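Local coordinates for CheC, inhibitor of MCP methylation / FliN fusion protein (Thermotoga maritima, PDB 4HYN) that serves in the flagellar rotor and, as a member of the CheC phosphatase family, probably removes the phosphoryl group from the chemotaxis response regulator CheY, at residues A[79-82]-A[83-87]. Residues are numbered along the deposited sequence; the frame is centred on the assembly and turned at random.
Sequences KKLV and AVIAD
The flat groups here are the peptide carbonyls of K79, K80, L81 and V82, each facing one turn onward to the N-H four residues ahead. A83 N donates to K79 O, V84 N to K80 O, I85 N to L81 O and A86 N to V82 O. The bond from I85 N is the straightest of the four, with an N-H...O angle of 163°. The shortest joins A86 N to V82 O at 2.9 Å. The longest joins V84 N to K80 O at 3.1 Å.

Beside these bonds the side chains brush the same oxygens. V84 turns CG2 toward the side of its own backbone N, and because that N donates to K80 O, the methyl ends 3.2 Å from the oxygen. The CB atoms of A83 and A86 do likewise, 3.4 Å from K79 O and 3.3 Å from V82 O respectively.

The one apolar side-chain pair between the two segments is L81 with I85, whose chains cross at a slant. I85 CG1 lies anti to the carbonyl carbon and beside the backbone N (chi1 -74°), which carries it past L81 O at 3.6 Å, and I85 CD1 meets L81 CD1 at 3.9 Å. Polar ties lead outward from both segments: K79 NZ forms a salt bridge with E57, and D87 OD1 accepts a hydrogen bond from G94 N. The i to i+4 ladder is that of a regular alpha helix. One side of it packs on the antiparallel sheet, L81 and I85 on M169 and L81 also on S177 and F179 of strand 177-184, while on the neighbouring side V82 and A86, also four apart, rest on V109 of helix 103-128, in a CheC-like alpha/beta domain.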
ATOM      1  N   LYS A  79      -6.738   2.740 -12.282  1.00 24.88           N
ATOM      2  CA  LYS A  79      -7.856   3.640 -12.557  1.00 26.10           C
ATOM      3  C   LYS A  79      -9.228   3.098 -12.171  1.00 24.95           C
ATOM      4  O   LYS A  79     -10.034   3.821 -11.588  1.00 25.28           O
ATOM      5  CB  LYS A  79      -7.859   4.040 -14.029  1.00 28.58           C
ATOM      6  CG  LYS A  79      -7.107   5.332 -14.346  1.00 31.24           C
ATOM      7  CD  LYS A  79      -7.051   5.541 -15.858  1.00 34.40           C
ATOM      8  CE  LYS A  79      -6.943   7.006 -16.216  1.00 37.35           C
ATOM      9  NZ  LYS A  79      -5.783   7.634 -15.548  1.00 37.80           N
ATOM     10  N   LYS A  80      -9.478   1.826 -12.462  1.00 24.23           N
ATOM     11  CA  LYS A  80     -10.762   1.220 -12.137  1.00 24.65           C
ATOM     12  C   LYS A  80     -11.028   1.128 -10.650  1.00 23.20           C
ATOM     13  O   LYS A  80     -12.141   1.403 -10.215  1.00 26.61           O
ATOM     14  CB  LYS A  80     -10.916  -0.156 -12.787  1.00 27.16           C
ATOM     15  CG  LYS A  80     -11.003  -0.079 -14.295  1.00 32.78           C
ATOM     16  CD  LYS A  80     -11.657  -1.308 -14.904  1.00 36.49           C
ATOM     17  CE  LYS A  80     -11.959  -1.072 -16.386  1.00 40.08           C
ATOM     18  NZ  LYS A  80     -12.741   0.194 -16.603  1.00 40.35           N
ATOM     19  N   LEU A  81     -10.013   0.757  -9.872  1.00 21.58           N
ATOM     20  CA  LEU A  81     -10.163   0.647  -8.423  1.00 20.20           C
ATOM     21  C   LEU A  81     -10.373   2.037  -7.828  1.00 19.57           C
ATOM     22  O   LEU A  81     -11.250   2.244  -6.993  1.00 18.44           O
ATOM     23  CB  LEU A  81      -8.931  -0.013  -7.796  1.00 19.30           C
ATOM     24  CG  LEU A  81      -8.909  -0.115  -6.267  1.00 19.49           C
ATOM     25  CD1 LEU A  81     -10.115  -0.921  -5.783  1.00 19.96           C
ATOM     26  CD2 LEU A  81      -7.603  -0.756  -5.794  1.00 18.53           C
ATOM     27  N   VAL A  82      -9.592   2.993  -8.314  1.00 18.80           N
ATOM     28  CA  VAL A  82      -9.675   4.366  -7.855  1.00 18.87           C
ATOM     29  C   VAL A  82     -11.085   4.915  -8.071  1.00 19.52           C
ATOM     30  O   VAL A  82     -11.642   5.578  -7.191  1.00 18.05           O
ATOM     31  CB  VAL A  82      -8.660   5.245  -8.610  1.00 20.20           C
ATOM     32  CG1 VAL A  82      -8.791   6.712  -8.192  1.00 20.95           C
ATOM     33  CG2 VAL A  82      -7.259   4.734  -8.368  1.00 17.82           C
ATOM     34  N   ALA A  83     -11.663   4.608  -9.234  1.00 18.90           N
ATOM     35  CA  ALA A  83     -13.006   5.073  -9.584  1.00 18.20           C
ATOM     36  C   ALA A  83     -14.087   4.425  -8.711  1.00 18.49           C
ATOM     37  O   ALA A  83     -15.079   5.069  -8.360  1.00 17.46           O
ATOM     38  CB  ALA A  83     -13.281   4.822 -11.073  1.00 17.12           C
ATOM     39  N   VAL A  84     -13.893   3.153  -8.373  1.00 17.84           N
ATOM     40  CA  VAL A  84     -14.830   2.423  -7.526  1.00 18.24           C
ATOM     41  C   VAL A  84     -14.828   3.008  -6.121  1.00 19.34           C
ATOM     42  O   VAL A  84     -15.886   3.219  -5.531  1.00 21.93           O
ATOM     43  CB  VAL A  84     -14.460   0.924  -7.434  1.00 19.30           C
ATOM     44  CG1 VAL A  84     -15.205   0.255  -6.281  1.00 16.58           C
ATOM     45  CG2 VAL A  84     -14.777   0.232  -8.743  1.00 16.98           C
ATOM     46  N   ILE A  85     -13.639   3.290  -5.601  1.00 19.05           N
ATOM     47  CA  ILE A  85     -13.507   3.848  -4.264  1.00 21.30           C
ATOM     48  C   ILE A  85     -14.031   5.280  -4.189  1.00 23.24           C
ATOM     49  O   ILE A  85     -14.728   5.638  -3.240  1.00 22.90           O
ATOM     50  CB  ILE A  85     -12.045   3.744  -3.765  1.00 21.10           C
ATOM     51  CG1 ILE A  85     -11.737   2.283  -3.407  1.00 20.10           C
ATOM     52  CG2 ILE A  85     -11.806   4.662  -2.568  1.00 20.54           C
ATOM     53  CD1 ILE A  85     -10.283   2.002  -3.141  1.00 20.90           C
ATOM     54  N   ALA A  86     -13.736   6.080  -5.211  1.00 24.38           N
ATOM     55  CA  ALA A  86     -14.191   7.463  -5.252  1.00 26.22           C
ATOM     56  C   ALA A  86     -15.719   7.506  -5.226  1.00 27.80           C
ATOM     57  O   ALA A  86     -16.313   8.214  -4.410  1.00 25.81           O
ATOM     58  CB  ALA A  86     -13.657   8.160  -6.499  1.00 25.39           C
ATOM     59  N   ASP A  87     -16.338   6.713  -6.100  1.00 29.39           N
ATOM     60  CA  ASP A  87     -17.791   6.636  -6.194  1.00 30.57           C
ATOM     61  C   ASP A  87     -18.390   6.242  -4.845  1.00 31.55           C
ATOM     62  O   ASP A  87     -19.417   6.786  -4.432  1.00 32.37           O
ATOM     63  CB  ASP A  87     -18.198   5.632  -7.282  1.00 31.49           C
ATOM     64  CG  ASP A  87     -19.689   5.686  -7.608  1.00 32.88           C
ATOM     65  OD1 ASP A  87     -20.347   4.627  -7.549  1.00 32.37           O
ATOM     66  OD2 ASP A  87     -20.202   6.782  -7.940  1.00 34.45           O
TER